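Side-chain contacts in proto-oncogene vav (Homo sapiens, PDB 6NEW), which probably acts as a guanine nucleotide exchange factor for Rho-family GTPases such as Rac, through a RhoGEF domain followed by PH and zinc-binding C1 domains: residues 257-260 with 261-264; 308-312 with 313-317; 34-37 with 38-41. All coordinates share one frame; numbering follows the deposited sequence.

Contact 1. Residues 257-260 with 261-264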
ATOM      1  N   ILE A 257     -20.680  19.918 -19.462  1.00 35.57           N
ATOM      2  CA  ILE A 257     -21.765  19.540 -18.565  1.00 35.44           C
ATOM      3  C   ILE A 257     -22.998  20.441 -18.651  1.00 39.33           C
ATOM      4  O   ILE A 257     -22.892  21.651 -18.851  1.00 38.44           O
ATOM      5  CB  ILE A 257     -21.175  19.476 -17.107  1.00 38.52           C
ATOM      6  CG1 ILE A 257     -22.183  18.925 -16.072  1.00 38.75           C
ATOM      7  CG2 ILE A 257     -20.603  20.829 -16.674  1.00 40.85           C
ATOM      8  CD1 ILE A 257     -21.546  18.413 -14.814  1.00 46.01           C
ATOM      9  N   THR A 258     -24.172  19.821 -18.462  1.00 35.38           N
ATOM     10  CA  THR A 258     -25.455  20.503 -18.359  1.00 35.45           C
ATOM     11  C   THR A 258     -26.140  19.998 -17.084  1.00 39.59           C
ATOM     12  O   THR A 258     -25.825  18.908 -16.609  1.00 39.05           O
ATOM     13  CB  THR A 258     -26.347  20.325 -19.620  1.00 41.28           C
ATOM     14  OG1 THR A 258     -26.996  19.060 -19.586  1.00 43.40           O
ATOM     15  CG2 THR A 258     -25.590  20.512 -20.952  1.00 38.10           C
ATOM     16  N   SER A 259     -27.047  20.797 -16.526  1.00 36.49           N
ATOM     17  CA  SER A 259     -27.838  20.446 -15.356  1.00 36.23           C
ATOM     18  C   SER A 259     -29.322  20.753 -15.687  1.00 40.99           C
ATOM     19  O   SER A 259     -29.565  21.473 -16.661  1.00 41.26           O
ATOM     20  CB  SER A 259     -27.364  21.242 -14.143  1.00 38.57           C
ATOM     21  OG  SER A 259     -27.822  22.582 -14.191  1.00 51.55           O
ATOM     22  N   VAL A 260     -30.295  20.252 -14.877  1.00 36.48           N
ATOM     23  CA  VAL A 260     -31.736  20.514 -15.069  1.00 37.96           C
ATOM     24  C   VAL A 260     -32.002  22.018 -15.353  1.00 47.21           C
ATOM     25  O   VAL A 260     -32.745  22.339 -16.280  1.00 48.00           O
ATOM     26  CB  VAL A 260     -32.607  19.945 -13.897  1.00 40.05           C
ATOM     27  CG1 VAL A 260     -34.029  20.499 -13.900  1.00 39.81           C
ATOM     28  CG2 VAL A 260     -32.631  18.421 -13.917  1.00 39.67           C
ATOM     29  N   GLU A 261     -31.307  22.909 -14.618  1.00 46.72           N
ATOM     30  CA  GLU A 261     -31.423  24.368 -14.692  1.00 48.45           C
ATOM     31  C   GLU A 261     -30.541  25.041 -15.757  1.00 55.40           C
ATOM     32  O   GLU A 261     -31.002  25.992 -16.385  1.00 58.16           O
ATOM     33  CB  GLU A 261     -31.172  25.001 -13.318  1.00 49.81           C
ATOM     34  CG  GLU A 261     -32.014  24.416 -12.184  1.00 65.58           C
ATOM     35  CD  GLU A 261     -31.392  23.269 -11.401  1.00 99.32           C
ATOM     36  OE1 GLU A 261     -30.165  23.307 -11.149  1.00 90.98           O
ATOM     37  OE2 GLU A 261     -32.143  22.344 -11.012  1.00100.17           O
ATOM     38  N   ARG A 262     -29.293  24.584 -15.947  1.00 51.38           N
ATOM     39  CA  ARG A 262     -28.349  25.142 -16.931  1.00 51.03           C
ATOM     40  C   ARG A 262     -28.198  24.153 -18.091  1.00 53.73           C
ATOM     41  O   ARG A 262     -27.308  23.298 -18.067  1.00 52.61           O
ATOM     42  CB  ARG A 262     -26.971  25.432 -16.290  1.00 51.61           C
ATOM     43  CG  ARG A 262     -26.993  26.005 -14.884  1.00 64.03           C
ATOM     44  CD  ARG A 262     -25.717  26.784 -14.616  1.00 83.45           C
ATOM     45  NE  ARG A 262     -25.443  26.957 -13.186  1.00 96.97           N
ATOM     46  CZ  ARG A 262     -26.073  27.818 -12.388  1.00115.76           C
ATOM     47  NH1 ARG A 262     -27.050  28.584 -12.862  1.00103.00           N
ATOM     48  NH2 ARG A 262     -25.748  27.898 -11.103  1.00103.71           N
ATOM     49  N   ARG A 263     -29.080  24.261 -19.099  1.00 50.74           N
ATOM     50  CA  ARG A 263     -29.145  23.327 -20.232  1.00 50.58           C
ATOM     51  C   ARG A 263     -28.114  23.602 -21.356  1.00 53.74           C
ATOM     52  O   ARG A 263     -28.064  22.859 -22.349  1.00 53.12           O
ATOM     53  CB  ARG A 263     -30.585  23.239 -20.788  1.00 49.69           C
ATOM     54  CG  ARG A 263     -31.628  22.719 -19.783  1.00 54.78           C
ATOM     55  CD  ARG A 263     -31.409  21.275 -19.332  1.00 60.53           C
ATOM     56  NE  ARG A 263     -31.732  20.281 -20.361  1.00 61.87           N
ATOM     57  CZ  ARG A 263     -31.305  19.018 -20.331  1.00 72.44           C
ATOM     58  NH1 ARG A 263     -30.533  18.590 -19.341  1.00 63.24           N
ATOM     59  NH2 ARG A 263     -31.636  18.180 -21.308  1.00 47.42           N
ATOM     60  N   SER A 264     -27.250  24.610 -21.157  1.00 49.81           N
ATOM     61  CA  SER A 264     -26.170  24.969 -22.082  1.00 50.32           C
ATOM     62  C   SER A 264     -24.872  24.323 -21.605  1.00 50.58           C
ATOM     63  O   SER A 264     -24.514  24.480 -20.434  1.00 48.59           O
ATOM     64  CB  SER A 264     -26.002  26.486 -22.136  1.00 56.70           C
ATOM     65  OG  SER A 264     -25.712  27.021 -20.851  1.00 69.70           O
TER
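Ser259 and Arg262 are joined by two hydrogen bonds in the loop of a beta-hairpin of the PH domain, between the antiparallel strands 249-258 and 266-273. One is backbone to backbone: Ser259 N gives its hydrogen to Arg262 O at 2.9 Å, nearly straight at 168°, though the donor stands above the carbonyl plane and not on a lone pair. The other uses the side chain: Arg262 N donates to Ser259 OG at 3.0 Å, a chi1 of 76° turning the hydroxyl towards that N-H. A weaker CH...O contact adds to the same carbonyl, with Thr258 CA 3.4 Å from Arg262 O.

Arg263, bent at chi2 and chi3, folds back so that CD lies 3.3 Å from Ser259 O and 3.5 Å from Val260 O. Ser259 O lies at the edge of the guanidinium, near its plane; NH1 is 3.6 Å from Thr258 OG1, which is hydrogen-bonded to Glu329 of strand 327-332. Glu261 OE2 lies 3.8 Å from Val260 CB, while OE1 is hydrogen-bonded to Gln326. Ser259 thus pairs with Arg262 twice, its backbone N as donor and OG as acceptor, the side chain standing in for a backbone acceptor of Arg262 N.

Contact 2. Residues 308-312 with 313-317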
ATOM      1  N   ARG A 308     -24.087   6.474 -32.426  1.00 68.13           N
ATOM      2  CA  ARG A 308     -24.492   6.550 -33.835  1.00 70.55           C
ATOM      3  C   ARG A 308     -23.610   7.424 -34.746  1.00 74.70           C
ATOM      4  O   ARG A 308     -22.972   6.884 -35.649  1.00 76.17           O
ATOM      5  CB  ARG A 308     -25.958   6.990 -33.968  1.00 71.81           C
ATOM      6  N   ASP A 309     -23.525   8.734 -34.489  1.00 69.43           N
ATOM      7  CA  ASP A 309     -22.754   9.638 -35.347  1.00 69.91           C
ATOM      8  C   ASP A 309     -21.270   9.737 -34.986  1.00 70.40           C
ATOM      9  O   ASP A 309     -20.459  10.067 -35.866  1.00 71.36           O
ATOM     10  CB  ASP A 309     -23.410  11.032 -35.412  1.00 71.68           C
ATOM     11  CG  ASP A 309     -24.853  11.035 -35.893  1.00 84.65           C
ATOM     12  OD1 ASP A 309     -25.372   9.947 -36.236  1.00 87.05           O
ATOM     13  OD2 ASP A 309     -25.461  12.123 -35.932  1.00 89.89           O
ATOM     14  N   ASN A 310     -20.917   9.401 -33.715  1.00 62.16           N
ATOM     15  CA  ASN A 310     -19.554   9.412 -33.169  1.00 59.83           C
ATOM     16  C   ASN A 310     -18.825  10.730 -33.452  1.00 63.11           C
ATOM     17  O   ASN A 310     -17.659  10.744 -33.842  1.00 64.12           O
ATOM     18  CB  ASN A 310     -18.766   8.187 -33.635  1.00 59.29           C
ATOM     19  CG  ASN A 310     -17.589   7.806 -32.774  1.00 85.62           C
ATOM     20  OD1 ASN A 310     -17.681   7.686 -31.544  1.00 78.26           O
ATOM     21  ND2 ASN A 310     -16.469   7.525 -33.417  1.00 78.20           N
ATOM     22  N   LYS A 311     -19.560  11.840 -33.289  1.00 58.27           N
ATOM     23  CA  LYS A 311     -19.060  13.199 -33.458  1.00 57.86           C
ATOM     24  C   LYS A 311     -18.428  13.599 -32.121  1.00 59.08           C
ATOM     25  O   LYS A 311     -18.944  13.214 -31.070  1.00 57.36           O
ATOM     26  CB  LYS A 311     -20.206  14.166 -33.849  1.00 60.58           C
ATOM     27  CG  LYS A 311     -20.900  13.851 -35.183  1.00 75.84           C
ATOM     28  CD  LYS A 311     -20.109  14.321 -36.415  1.00 90.19           C
ATOM     29  CE  LYS A 311     -20.622  13.737 -37.713  1.00 99.12           C
ATOM     30  NZ  LYS A 311     -20.007  12.418 -38.018  1.00103.93           N
ATOM     31  N   LYS A 312     -17.286  14.309 -32.151  1.00 54.70           N
ATOM     32  CA  LYS A 312     -16.576  14.719 -30.934  1.00 51.69           C
ATOM     33  C   LYS A 312     -17.448  15.545 -30.001  1.00 52.52           C
ATOM     34  O   LYS A 312     -18.244  16.351 -30.483  1.00 53.78           O
ATOM     35  CB  LYS A 312     -15.246  15.409 -31.261  1.00 55.17           C
ATOM     36  CG  LYS A 312     -14.133  14.372 -31.383  1.00 68.01           C
ATOM     37  CD  LYS A 312     -12.898  14.826 -32.125  1.00 74.21           C
ATOM     38  CE  LYS A 312     -12.128  13.639 -32.677  1.00 77.91           C
ATOM     39  NZ  LYS A 312     -11.376  12.893 -31.628  1.00 77.25           N
ATOM     40  N   TRP A 313     -17.385  15.246 -28.680  1.00 45.60           N
ATOM     41  CA  TRP A 313     -18.150  15.882 -27.593  1.00 43.37           C
ATOM     42  C   TRP A 313     -19.636  15.432 -27.500  1.00 46.01           C
ATOM     43  O   TRP A 313     -20.418  16.051 -26.770  1.00 44.76           O
ATOM     44  CB  TRP A 313     -18.051  17.424 -27.638  1.00 42.69           C
ATOM     45  CG  TRP A 313     -16.713  17.977 -27.256  1.00 43.88           C
ATOM     46  CD1 TRP A 313     -15.849  18.667 -28.056  1.00 48.41           C
ATOM     47  CD2 TRP A 313     -16.102  17.915 -25.962  1.00 42.31           C
ATOM     48  NE1 TRP A 313     -14.736  19.042 -27.342  1.00 47.70           N
ATOM     49  CE2 TRP A 313     -14.864  18.592 -26.052  1.00 47.33           C
ATOM     50  CE3 TRP A 313     -16.484  17.359 -24.728  1.00 41.69           C
ATOM     51  CZ2 TRP A 313     -14.011  18.737 -24.952  1.00 45.27           C
ATOM     52  CZ3 TRP A 313     -15.633  17.491 -23.645  1.00 42.31           C
ATOM     53  CH2 TRP A 313     -14.409  18.165 -23.763  1.00 43.74           C
ATOM     54  N   SER A 314     -20.022  14.371 -28.227  1.00 41.93           N
ATOM     55  CA  SER A 314     -21.400  13.866 -28.232  1.00 40.54           C
ATOM     56  C   SER A 314     -21.578  12.654 -27.295  1.00 41.84           C
ATOM     57  O   SER A 314     -22.703  12.198 -27.078  1.00 41.31           O
ATOM     58  CB  SER A 314     -21.826  13.493 -29.651  1.00 43.98           C
ATOM     59  OG  SER A 314     -21.195  12.295 -30.077  1.00 47.58           O
ATOM     60  N   HIS A 315     -20.476  12.144 -26.751  1.00 35.85           N
ATOM     61  CA  HIS A 315     -20.490  10.978 -25.890  1.00 35.02           C
ATOM     62  C   HIS A 315     -20.892  11.327 -24.463  1.00 39.00           C
ATOM     63  O   HIS A 315     -20.139  11.978 -23.734  1.00 38.09           O
ATOM     64  CB  HIS A 315     -19.153  10.258 -25.981  1.00 36.00           C
ATOM     65  CG  HIS A 315     -18.723  10.052 -27.393  1.00 41.04           C
ATOM     66  ND1 HIS A 315     -17.904  10.967 -28.037  1.00 43.58           N
ATOM     67  CD2 HIS A 315     -19.077   9.086 -28.267  1.00 43.93           C
ATOM     68  CE1 HIS A 315     -17.743  10.498 -29.261  1.00 44.89           C
ATOM     69  NE2 HIS A 315     -18.441   9.375 -29.451  1.00 45.74           N
ATOM     70  N   MET A 316     -22.110  10.909 -24.088  1.00 36.34           N
ATOM     71  CA  MET A 316     -22.683  11.207 -22.792  1.00 35.07           C
ATOM     72  C   MET A 316     -23.203  10.005 -21.979  1.00 32.67           C
ATOM     73  O   MET A 316     -23.519   8.949 -22.508  1.00 32.68           O
ATOM     74  CB  MET A 316     -23.813  12.252 -22.954  1.00 39.20           C
ATOM     75  CG  MET A 316     -24.871  12.137 -21.870  1.00 43.76           C
ATOM     76  SD  MET A 316     -26.371  13.112 -21.905  1.00 50.81           S
ATOM     77  CE  MET A 316     -27.023  12.699 -23.544  1.00 48.80           C
ATOM     78  N   PHE A 317     -23.293  10.227 -20.665  1.00 25.71           N
ATOM     79  CA  PHE A 317     -23.942   9.445 -19.639  1.00 22.99           C
ATOM     80  C   PHE A 317     -24.510  10.461 -18.673  1.00 27.95           C
ATOM     81  O   PHE A 317     -24.074  11.624 -18.660  1.00 24.91           O
ATOM     82  CB  PHE A 317     -23.059   8.396 -18.973  1.00 22.22           C
ATOM     83  CG  PHE A 317     -21.843   8.816 -18.189  1.00 20.56           C
ATOM     84  CD1 PHE A 317     -21.947   9.169 -16.842  1.00 21.18           C
ATOM     85  CD2 PHE A 317     -20.573   8.738 -18.753  1.00 21.93           C
ATOM     86  CE1 PHE A 317     -20.809   9.506 -16.098  1.00 19.59           C
ATOM     87  CE2 PHE A 317     -19.435   9.055 -18.006  1.00 22.36           C
ATOM     88  CZ  PHE A 317     -19.561   9.461 -16.695  1.00 18.53           C
TER
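Lys311 and Ser314 close a type II beta turn, with Lys312 and Trp313 at its corners, which leads the chain into strand 315-321 of the PH-domain sheet. The positive phi of Trp313 (76°) belongs to this turn type. Ser314 N donates to Lys311 O over a longish 3.3 Å, and Ser314 OG strengthens the closure by donating to that oxygen at 2.6 Å, in the carbonyl plane and on a lone pair. Lys311 O is thus gripped by two donors from one residue.

Outside the turn proper, His315 reaches back to Asn310: NE2 donates to OD1 at 2.8 Å, with OD1 near the ring plane at its edge. The amide and imidazole planes are 74° apart, and NE2 stands above the plane of the amide carbonyl, not on a lone pair. Asn310 presents OD1 with CG anti to the backbone N (chi1 -158°). A leucine in place of His315 would probably leave Asn310 OD1 without this donor and its side chain freer to turn. The imidazole also touches Arg335 and Lys338 of helix 335-352, and its ND1 makes a weak hydrogen bond to Lys333 O. Over the centre of the His315 ring, Ser314 OG stands 3.9 Å above the plane.

Contact 3. Residues 34-37 with 38-41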
ATOM      1  N   LYS A  34      15.845 -35.622  -8.584  1.00 84.82           N
ATOM      2  CA  LYS A  34      16.848 -36.562  -8.078  1.00 86.27           C
ATOM      3  C   LYS A  34      17.064 -36.473  -6.558  1.00 86.87           C
ATOM      4  O   LYS A  34      17.352 -37.495  -5.924  1.00 88.42           O
ATOM      5  CB  LYS A  34      18.176 -36.429  -8.843  1.00 91.12           C
ATOM      6  N   MET A  35      16.957 -35.259  -5.984  1.00 78.34           N
ATOM      7  CA  MET A  35      17.107 -35.032  -4.539  1.00 75.75           C
ATOM      8  C   MET A  35      15.754 -35.334  -3.864  1.00 75.68           C
ATOM      9  O   MET A  35      14.715 -34.990  -4.424  1.00 73.80           O
ATOM     10  CB  MET A  35      17.563 -33.582  -4.273  1.00 76.59           C
ATOM     11  CG  MET A  35      17.808 -33.269  -2.816  1.00 78.78           C
ATOM     12  SD  MET A  35      18.355 -31.583  -2.506  1.00 80.73           S
ATOM     13  CE  MET A  35      20.098 -31.771  -2.721  1.00 80.07           C
ATOM     14  N   THR A  36      15.762 -35.985  -2.688  1.00 71.47           N
ATOM     15  CA  THR A  36      14.533 -36.338  -1.968  1.00 70.26           C
ATOM     16  C   THR A  36      13.808 -35.110  -1.410  1.00 72.68           C
ATOM     17  O   THR A  36      14.400 -34.030  -1.313  1.00 72.22           O
ATOM     18  CB  THR A  36      14.789 -37.386  -0.858  1.00 81.28           C
ATOM     19  OG1 THR A  36      15.480 -36.785   0.234  1.00 83.57           O
ATOM     20  CG2 THR A  36      15.534 -38.623  -1.350  1.00 81.07           C
ATOM     21  N   GLU A  37      12.525 -35.290  -1.035  1.00 67.83           N
ATOM     22  CA  GLU A  37      11.690 -34.253  -0.435  1.00 64.95           C
ATOM     23  C   GLU A  37      12.277 -33.801   0.896  1.00 67.20           C
ATOM     24  O   GLU A  37      12.342 -32.599   1.127  1.00 64.66           O
ATOM     25  CB  GLU A  37      10.232 -34.719  -0.279  1.00 65.49           C
ATOM     26  CG  GLU A  37       9.481 -34.834  -1.593  1.00 73.22           C
ATOM     27  CD  GLU A  37       9.197 -33.517  -2.291  1.00 88.94           C
ATOM     28  OE1 GLU A  37       8.141 -32.910  -2.001  1.00 90.81           O
ATOM     29  OE2 GLU A  37      10.019 -33.102  -3.140  1.00 70.11           O
ATOM     30  N   TYR A  38      12.764 -34.747   1.734  1.00 65.29           N
ATOM     31  CA  TYR A  38      13.404 -34.421   3.015  1.00 64.99           C
ATOM     32  C   TYR A  38      14.684 -33.615   2.771  1.00 67.57           C
ATOM     33  O   TYR A  38      14.865 -32.577   3.404  1.00 65.49           O
ATOM     34  CB  TYR A  38      13.686 -35.685   3.861  1.00 68.24           C
ATOM     35  CG  TYR A  38      14.504 -35.431   5.117  1.00 71.22           C
ATOM     36  CD1 TYR A  38      13.912 -34.923   6.270  1.00 72.30           C
ATOM     37  CD2 TYR A  38      15.871 -35.700   5.150  1.00 73.83           C
ATOM     38  CE1 TYR A  38      14.660 -34.686   7.424  1.00 73.75           C
ATOM     39  CE2 TYR A  38      16.631 -35.449   6.292  1.00 75.34           C
ATOM     40  CZ  TYR A  38      16.019 -34.959   7.432  1.00 83.00           C
ATOM     41  OH  TYR A  38      16.770 -34.717   8.559  1.00 86.31           O
ATOM     42  N   ASP A  39      15.539 -34.072   1.831  1.00 65.18           N
ATOM     43  CA  ASP A  39      16.789 -33.394   1.476  1.00 65.31           C
ATOM     44  C   ASP A  39      16.538 -31.991   0.919  1.00 67.42           C
ATOM     45  O   ASP A  39      17.280 -31.077   1.269  1.00 67.03           O
ATOM     46  CB  ASP A  39      17.648 -34.240   0.517  1.00 69.39           C
ATOM     47  CG  ASP A  39      18.306 -35.475   1.120  1.00 82.04           C
ATOM     48  OD1 ASP A  39      18.593 -35.464   2.345  1.00 82.69           O
ATOM     49  OD2 ASP A  39      18.585 -36.431   0.354  1.00 86.30           O
ATOM     50  N   LYS A  40      15.467 -31.815   0.106  1.00 62.94           N
ATOM     51  CA  LYS A  40      15.050 -30.523  -0.457  1.00 61.31           C
ATOM     52  C   LYS A  40      14.499 -29.624   0.651  1.00 65.16           C
ATOM     53  O   LYS A  40      14.778 -28.431   0.651  1.00 64.25           O
ATOM     54  CB  LYS A  40      13.994 -30.705  -1.560  1.00 63.35           C
ATOM     55  CG  LYS A  40      14.583 -30.809  -2.954  1.00 79.85           C
ATOM     56  CD  LYS A  40      13.532 -31.208  -3.972  1.00 88.84           C
ATOM     57  CE  LYS A  40      14.124 -31.431  -5.345  1.00103.62           C
ATOM     58  NZ  LYS A  40      13.087 -31.806  -6.342  1.00114.53           N
ATOM     59  N   ARG A  41      13.740 -30.210   1.597  1.00 62.50           N
ATOM     60  CA  ARG A  41      13.140 -29.547   2.756  1.00 61.29           C
ATOM     61  C   ARG A  41      14.228 -29.036   3.701  1.00 65.60           C
ATOM     62  O   ARG A  41      14.091 -27.944   4.250  1.00 64.36           O
ATOM     63  CB  ARG A  41      12.159 -30.506   3.467  1.00 62.80           C
ATOM     64  CG  ARG A  41      11.499 -29.984   4.726  1.00 70.34           C
ATOM     65  CD  ARG A  41      12.037 -30.726   5.929  1.00 78.46           C
ATOM     66  NE  ARG A  41      11.565 -30.120   7.166  1.00 83.74           N
ATOM     67  CZ  ARG A  41      11.971 -30.457   8.382  1.00 93.69           C
ATOM     68  NH1 ARG A  41      12.897 -31.399   8.539  1.00 77.03           N
ATOM     69  NH2 ARG A  41      11.488 -29.842   9.445  1.00 80.25           N
TER
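Thr36 meets Asp39 at the start of helix 37-71, and the close part of the contact is built round this pair. Thr36 OG1 accepts from Asp39 N at 3.1 Å, with an angle of 162° at the hydrogen. A chi1 of 73° turns OG1 over the backbone towards that N-H. The Asp39 carboxylate lies beside the cap, its OD2 also 3.1 Å from Thr36 OG1. Behind the cap the first helical backbone bonds follow, Lys40 N to Thr36 O and Arg41 N to Glu37 O, each 2.8 Å. Met35 packs against the same turn: its CG reaches Asp39 CB at 3.5 Å, and its sulfur SD rests 3.9 Å from Lys40 CG.

The Glu37-Lys40 side is looser. Lys40, extended beyond CG, runs back past the loop, and its CE comes to 3.7 Å from Met35 O. The exposed Glu37 bends at chi2, yet its OE2 stays 4.6 Å from Lys40 NZ; at most a weak, long-range attraction is likely, since the charged atoms are not in contact. Both Glu37 and Lys40 also brush His192, while Arg41 turns away to a salt bridge with Glu198. The Asp39 carboxylate, in the first turn, would probably interact favourably with the helix dipole. Thr36 is the N-cap of helix 37-71, its side chain accepting from Asp39 N in a capping bond.

In the fold
Along the chain contact 3 comes first, then contact 1, then contact 2, without overlap. Contact 3 starts helix 37-71, while the other two lie within the PH domain and reach the same mixed sheet: contact 1 at the end of strand 249-258, contact 2 at the entry to strand 315-321, with strand 327-332 between those strands. Their centres are about 17 Å apart and their nearest atoms about 6 Å, so they do not touch. Contact 3 lies far off, its centre about 72 Å from that of contact 1 and about 64 Å from that of contact 2. Two turns at nearby strand ends of the PH domain thus contrast with one helix start far away in this multidomain exchange factor.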